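Agglutinin alpha chain (PDB 4R6R) binds D-galactose and the T-antigen disaccharide Gal-beta1,3-GalNAc as a tetrameric plant lectin, recognises human IgA-1 and stimulates T and B cells. Local coordinates at residues 8-13 with 33-38; 65-70 with 103-108. All coordinates share one frame; numbering follows the deposited sequence.

Contact 1. Residues 8-13 with 33-38; sequences AFTGIR and DLNGSP. With EDO (1,2-ethanediol), chain K.
Asp-33 holds CG anti to its backbone N (chi1 -174°), and Arg-13 sets CG beside its own N with the chain extended to NE, carrying that nitrogen to the carboxylate; chi4 of -84° then swings CZ so that NH1 faces the same oxygen. Both nitrogens go to a single atom: Arg-13 NE donates to Asp-33 OD1 at 2.8 Å, meeting the oxygen on its anti lone pair, while Arg-13 NH1, at 2.9 Å from Asp-33 OD1, comes from above the carboxylate plane. The oxygen stays close to the guanidinium plane, but the two flat groups are turned 43° apart. Pro-38 lays CG over one guanidinium face, and its CA is 3.8 Å from Arg-13 CD. The other carboxylate oxygen, Asp-33 OD2, accepts from Gly-36 N at 2.9 Å on its syn side, an Asx motif that ties Asp-33 to the turn after it, and packs against CB and CG2 of Thr-10. Thr-10 OG1 accepts an almost straight bond from Asn-35 N at 2.7 Å. Thr-10 N donates to Asp-33 O (2.8 Å) and Asp-33 N to Gly-11 O (2.9 Å). Phe-9 reaches Asp-33 O with CB, and its ring stacks on Tyr-32. A 1,2-ethanediol, likely a crystallisation additive, shares a hydrogen bond between its O1 and Ser-37 OG (3.0 Å). Leu-34 packs on Leu-34 of the second subunit. Thr-10 and Gly-11 both face Asp-33, a classic beta bulge, beside the type I' turn of Leu-34 to Ser-37 that links strands 25-34 and 37-40 in one sheet of the beta-prism fold.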
loop_
_atom_site.group_PDB
_atom_site.type_symbol
_atom_site.label_atom_id
_atom_site.label_comp_id
_atom_site.label_asym_id
_atom_site.label_seq_id
_atom_site.Cartn_x
_atom_site.Cartn_y
_atom_site.Cartn_z
ATOM N N ALA A 8 5.823 -7.360 -10.336
ATOM C CA ALA A 8 6.142 -7.145 -8.926
ATOM C C ALA A 8 6.206 -8.426 -8.061
ATOM O O ALA A 8 5.406 -9.345 -8.282
ATOM C CB ALA A 8 5.090 -6.184 -8.350
ATOM N N PHE A 9 7.084 -8.425 -7.047
ATOM C CA PHE A 9 7.367 -9.631 -6.261
ATOM C C PHE A 9 7.422 -9.213 -4.812
ATOM O O PHE A 9 6.926 -8.119 -4.433
ATOM C CB PHE A 9 8.667 -10.319 -6.781
ATOM C CG PHE A 9 8.500 -10.778 -8.162
ATOM C CD1 PHE A 9 7.935 -12.028 -8.425
ATOM C CD2 PHE A 9 8.839 -9.941 -9.205
ATOM C CE1 PHE A 9 7.719 -12.406 -9.724
ATOM C CE2 PHE A 9 8.608 -10.308 -10.502
ATOM C CZ PHE A 9 8.039 -11.551 -10.779
ATOM N N THR A 10 8.002 -10.062 -3.933
ATOM C CA THR A 10 8.088 -9.879 -2.436
ATOM C C THR A 10 9.417 -9.238 -2.091
ATOM O O THR A 10 9.587 -8.767 -0.975
ATOM C CB THR A 10 8.006 -11.289 -1.712
ATOM O OG1 THR A 10 6.873 -11.963 -2.224
ATOM C CG2 THR A 10 7.936 -11.145 -0.142
ATOM N N GLY A 11 10.441 -9.251 -2.978
ATOM C CA GLY A 11 11.746 -8.746 -2.624
ATOM C C GLY A 11 12.751 -9.228 -3.649
ATOM O O GLY A 11 12.305 -9.735 -4.712
ATOM N N ILE A 12 14.018 -8.989 -3.372
ATOM C CA ILE A 12 15.110 -9.286 -4.330
ATOM C C ILE A 12 16.142 -10.156 -3.654
ATOM O O ILE A 12 16.640 -9.882 -2.551
ATOM C CB ILE A 12 15.777 -8.011 -4.894
ATOM C CG1 ILE A 12 14.720 -7.267 -5.735
ATOM C CG2 ILE A 12 16.984 -8.359 -5.751
ATOM C CD1 ILE A 12 15.166 -5.852 -6.084
ATOM N N ARG A 13 16.444 -11.299 -4.279
ATOM C CA ARG A 13 17.498 -12.186 -3.783
ATOM C C ARG A 13 18.833 -12.016 -4.499
ATOM O O ARG A 13 19.865 -12.118 -3.859
ATOM C CB ARG A 13 17.064 -13.671 -3.870
ATOM C CG ARG A 13 15.995 -13.954 -2.802
ATOM C CD ARG A 13 15.331 -15.329 -3.125
ATOM N NE ARG A 13 14.405 -15.752 -2.029
ATOM C CZ ARG A 13 14.789 -16.389 -0.922
ATOM N NH1 ARG A 13 13.858 -16.723 -0.025
ATOM N NH2 ARG A 13 16.074 -16.756 -0.768
ATOM N N ASP A 33 12.414 -12.635 -4.617
ATOM C CA ASP A 33 11.683 -13.515 -3.693
ATOM C C ASP A 33 10.183 -13.409 -4.020
ATOM O O ASP A 33 9.690 -12.314 -4.293
ATOM C CB ASP A 33 11.853 -13.066 -2.259
ATOM C CG ASP A 33 11.202 -14.062 -1.287
ATOM O OD1 ASP A 33 11.752 -15.177 -1.255
ATOM O OD2 ASP A 33 10.146 -13.680 -0.700
ATOM N N LEU A 34 9.496 -14.524 -3.971
ATOM C CA LEU A 34 8.074 -14.617 -4.074
ATOM C C LEU A 34 7.549 -15.440 -2.887
ATOM O O LEU A 34 7.621 -16.671 -2.894
ATOM C CB LEU A 34 7.655 -15.221 -5.433
ATOM C CG LEU A 34 6.103 -15.288 -5.575
ATOM C CD1 LEU A 34 5.390 -13.915 -5.548
ATOM C CD2 LEU A 34 5.785 -16.108 -6.825
ATOM N N ASN A 35 7.022 -14.692 -1.937
ATOM C CA ASN A 35 6.467 -15.303 -0.701
ATOM C C ASN A 35 7.382 -16.380 -0.158
ATOM O O ASN A 35 6.926 -17.479 0.178
ATOM C CB ASN A 35 5.085 -15.849 -1.015
ATOM C CG ASN A 35 4.190 -14.803 -1.578
ATOM O OD1 ASN A 35 3.559 -15.009 -2.678
ATOM N ND2 ASN A 35 4.136 -13.662 -0.917
ATOM N N GLY A 36 8.671 -16.064 -0.113
ATOM C CA GLY A 36 9.664 -16.934 0.542
ATOM C C GLY A 36 10.368 -17.917 -0.364
ATOM O O GLY A 36 11.310 -18.592 0.119
ATOM N N SER A 37 9.969 -18.022 -1.638
ATOM C CA SER A 37 10.606 -18.885 -2.644
ATOM C C SER A 37 11.333 -18.033 -3.645
ATOM O O SER A 37 10.813 -16.998 -4.033
ATOM C CB SER A 37 9.552 -19.639 -3.488
ATOM O OG SER A 37 8.948 -20.620 -2.655
ATOM N N PRO A 38 12.514 -18.424 -4.098
ATOM C CA PRO A 38 13.200 -17.715 -5.203
ATOM C C PRO A 38 12.372 -17.784 -6.465
ATOM O O PRO A 38 11.823 -18.855 -6.799
ATOM C CB PRO A 38 14.543 -18.456 -5.338
ATOM C CG PRO A 38 14.732 -19.168 -4.011
ATOM C CD PRO A 38 13.351 -19.545 -3.593
HETATM C C1 EDO K . 5.570 -18.949 -3.924
HETATM O O1 EDO K . 6.217 -19.508 -2.760
HETATM C C2 EDO K . 4.230 -18.338 -3.515
HETATM O O2 EDO K . 3.537 -19.175 -2.529
#

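Contact 2. Residues 65-70 with 103-108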
loop_
_atom_site.group_PDB
_atom_site.type_symbol
_atom_site.label_atom_id
_atom_site.label_comp_id
_atom_site.label_asym_id
_atom_site.label_seq_id
_atom_site.Cartn_x
_atom_site.Cartn_y
_atom_site.Cartn_z
ATOM N N ILE A 65 18.296 -3.495 -1.026
ATOM C CA ILE A 65 18.745 -2.274 -1.761
ATOM C C ILE A 65 18.106 -1.009 -1.137
ATOM O O ILE A 65 16.907 -0.973 -0.924
ATOM C CB ILE A 65 18.444 -2.385 -3.257
ATOM C CG1 ILE A 65 19.270 -3.534 -3.846
ATOM C CG2 ILE A 65 18.743 -1.051 -3.973
ATOM C CD1 ILE A 65 18.690 -4.046 -5.179
ATOM N N MET A 66 18.967 -0.036 -0.879
ATOM C CA MET A 66 18.585 1.295 -0.369
ATOM C C MET A 66 18.700 2.395 -1.407
ATOM O O MET A 66 18.107 3.453 -1.296
ATOM C CB MET A 66 19.401 1.633 0.909
ATOM C CG MET A 66 19.082 0.687 2.064
ATOM S SD MET A 66 20.093 1.146 3.526
ATOM C CE MET A 66 19.385 2.727 4.099
ATOM N N GLU A 67 19.530 2.199 -2.432
ATOM C CA GLU A 67 19.676 3.220 -3.469
ATOM C C GLU A 67 20.132 2.554 -4.736
ATOM O O GLU A 67 21.043 1.712 -4.685
ATOM C CB GLU A 67 20.724 4.318 -3.107
ATOM C CG GLU A 67 20.798 5.422 -4.173
ATOM C CD GLU A 67 21.609 6.638 -3.756
ATOM O OE1 GLU A 67 22.060 6.703 -2.590
ATOM O OE2 GLU A 67 21.784 7.554 -4.567
ATOM N N VAL A 68 19.476 2.898 -5.847
ATOM C CA VAL A 68 20.006 2.537 -7.176
ATOM C C VAL A 68 20.447 3.805 -7.806
ATOM O O VAL A 68 19.690 4.787 -7.833
ATOM C CB VAL A 68 18.925 1.865 -8.025
ATOM C CG1 VAL A 68 19.476 1.593 -9.422
ATOM C CG2 VAL A 68 18.434 0.607 -7.303
ATOM N N SER A 69 21.665 3.846 -8.360
ATOM C CA SER A 69 22.078 5.083 -9.046
ATOM C C SER A 69 22.871 4.674 -10.292
ATOM O O SER A 69 23.159 3.497 -10.526
ATOM C CB SER A 69 22.954 5.996 -8.187
ATOM O OG SER A 69 24.103 5.292 -7.768
ATOM N N GLY A 70 23.130 5.666 -11.130
ATOM C CA GLY A 70 23.890 5.341 -12.353
ATOM C C GLY A 70 23.945 6.544 -13.244
ATOM O O GLY A 70 23.791 7.717 -12.820
ATOM N N PRO A 103 23.910 11.823 -14.515
ATOM C CA PRO A 103 23.615 10.976 -13.363
ATOM C C PRO A 103 22.123 10.916 -13.083
ATOM O O PRO A 103 21.346 11.818 -13.440
ATOM C CB PRO A 103 24.336 11.665 -12.223
ATOM C CG PRO A 103 24.280 13.136 -12.596
ATOM C CD PRO A 103 24.454 13.133 -14.099
ATOM N N PHE A 104 21.735 9.778 -12.492
ATOM C CA PHE A 104 20.402 9.623 -11.840
ATOM C C PHE A 104 20.597 8.849 -10.573
ATOM O O PHE A 104 21.573 8.116 -10.327
ATOM C CB PHE A 104 19.370 8.950 -12.770
ATOM C CG PHE A 104 19.664 7.514 -13.003
ATOM C CD1 PHE A 104 19.135 6.536 -12.119
ATOM C CD2 PHE A 104 20.514 7.115 -14.038
ATOM C CE1 PHE A 104 19.473 5.202 -12.270
ATOM C CE2 PHE A 104 20.810 5.753 -14.212
ATOM C CZ PHE A 104 20.294 4.815 -13.305
ATOM N N ASN A 105 19.629 9.042 -9.680
ATOM C CA ASN A 105 19.622 8.273 -8.443
ATOM C C ASN A 105 18.227 8.128 -7.861
ATOM O O ASN A 105 17.401 9.080 -7.917
ATOM C CB ASN A 105 20.592 8.780 -7.408
ATOM C CG ASN A 105 20.191 10.115 -6.856
ATOM O OD1 ASN A 105 20.314 10.335 -5.656
ATOM N ND2 ASN A 105 19.746 11.039 -7.718
ATOM N N LEU A 106 17.964 6.913 -7.404
ATOM C CA LEU A 106 16.719 6.628 -6.671
ATOM C C LEU A 106 17.149 6.099 -5.321
ATOM O O LEU A 106 17.325 4.902 -5.168
ATOM C CB LEU A 106 15.854 5.611 -7.449
ATOM C CG LEU A 106 14.392 5.379 -6.985
ATOM C CD1 LEU A 106 14.165 4.551 -5.756
ATOM C CD2 LEU A 106 13.594 6.670 -6.876
ATOM N N PRO A 107 17.277 6.968 -4.306
ATOM C CA PRO A 107 17.464 6.577 -2.893
ATOM C C PRO A 107 16.078 6.303 -2.286
ATOM O O PRO A 107 15.074 6.903 -2.697
ATOM C CB PRO A 107 18.085 7.806 -2.237
ATOM C CG PRO A 107 18.048 8.862 -3.254
ATOM C CD PRO A 107 17.238 8.439 -4.440
ATOM N N ILE A 108 16.031 5.304 -1.429
ATOM C CA ILE A 108 14.767 4.909 -0.752
ATOM C C ILE A 108 14.940 5.099 0.754
ATOM O O ILE A 108 15.831 4.538 1.377
ATOM C CB ILE A 108 14.398 3.454 -1.075
ATOM C CG1 ILE A 108 14.240 3.297 -2.601
ATOM C CG2 ILE A 108 13.103 3.074 -0.329
ATOM C CD1 ILE A 108 14.309 1.881 -3.060
HETATM O O HOH W 1 18.755 5.265 0.989
#
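Strands 65-70 and 103-108 pair antiparallel, their axes 4.6 Å apart, with five backbone hydrogen bonds from Ile-108 N to Met-66 O at one end to Phe-104 N to Gly-70 O at the other. A water donates to both Met-66 O and Ile-108 O. Phe-104 puts CG between its backbone N and carbonyl carbon (chi1 70°), and the ring lies directly against the Gly-70 backbone: Gly-70 N sits 3.7 Å above one face, offset toward the rim, and Phe-104 CE2 is 3.4 Å from Gly-70 C. On the face of Glu-67, Ser-69, Asn-105 and Pro-107, the extended Glu-67 chain crosses Pro-107 obliquely, with Glu-67 CD 4.0 Å from Pro-107 CB. Glu-67 OE2 then reaches Asn-105 CB at 3.3 Å, and Ser-69 CB meets the same Asn-105 CB at 3.7 Å. Val-68 and Leu-106 point to the opposite face, where both touch Met-129 of strand 124-132, and Val-68 also meets Ile-113 of strand 110-120. Strand 78-88 flanks 65-70 on its other edge, Met-66 and Glu-67 forming a classic bulge opposite Lys-87; Ile-108 pairs antiparallel with a strand of a bound peptide chain, so the sheet runs on past this edge.

Contacts 1 and 2 belong to two different four-stranded sheets of the beta prism, their centres 20 Å apart. Contact 1 closes the open end of the hairpin formed by strands 11-19 and 25-34; in contact 2 residues 103-108 form the outermost strand of their sheet within the chain. The two contacts meet in the interior, where Ile-12 CD1 lies 4.1 Å from Ile-65 CD1, and both isoleucines pack on Ile-113 of strand 110-120, in the third sheet. Neither contact includes a residue of the galactoside pocket, which Gly-1, Phe-47, Tyr-78, Val-80, Gly-121, Tyr-122, Trp-123 and Asp-125 line. Residues 68-70 of contact 2 do fall within the IgA-binding region 68-89.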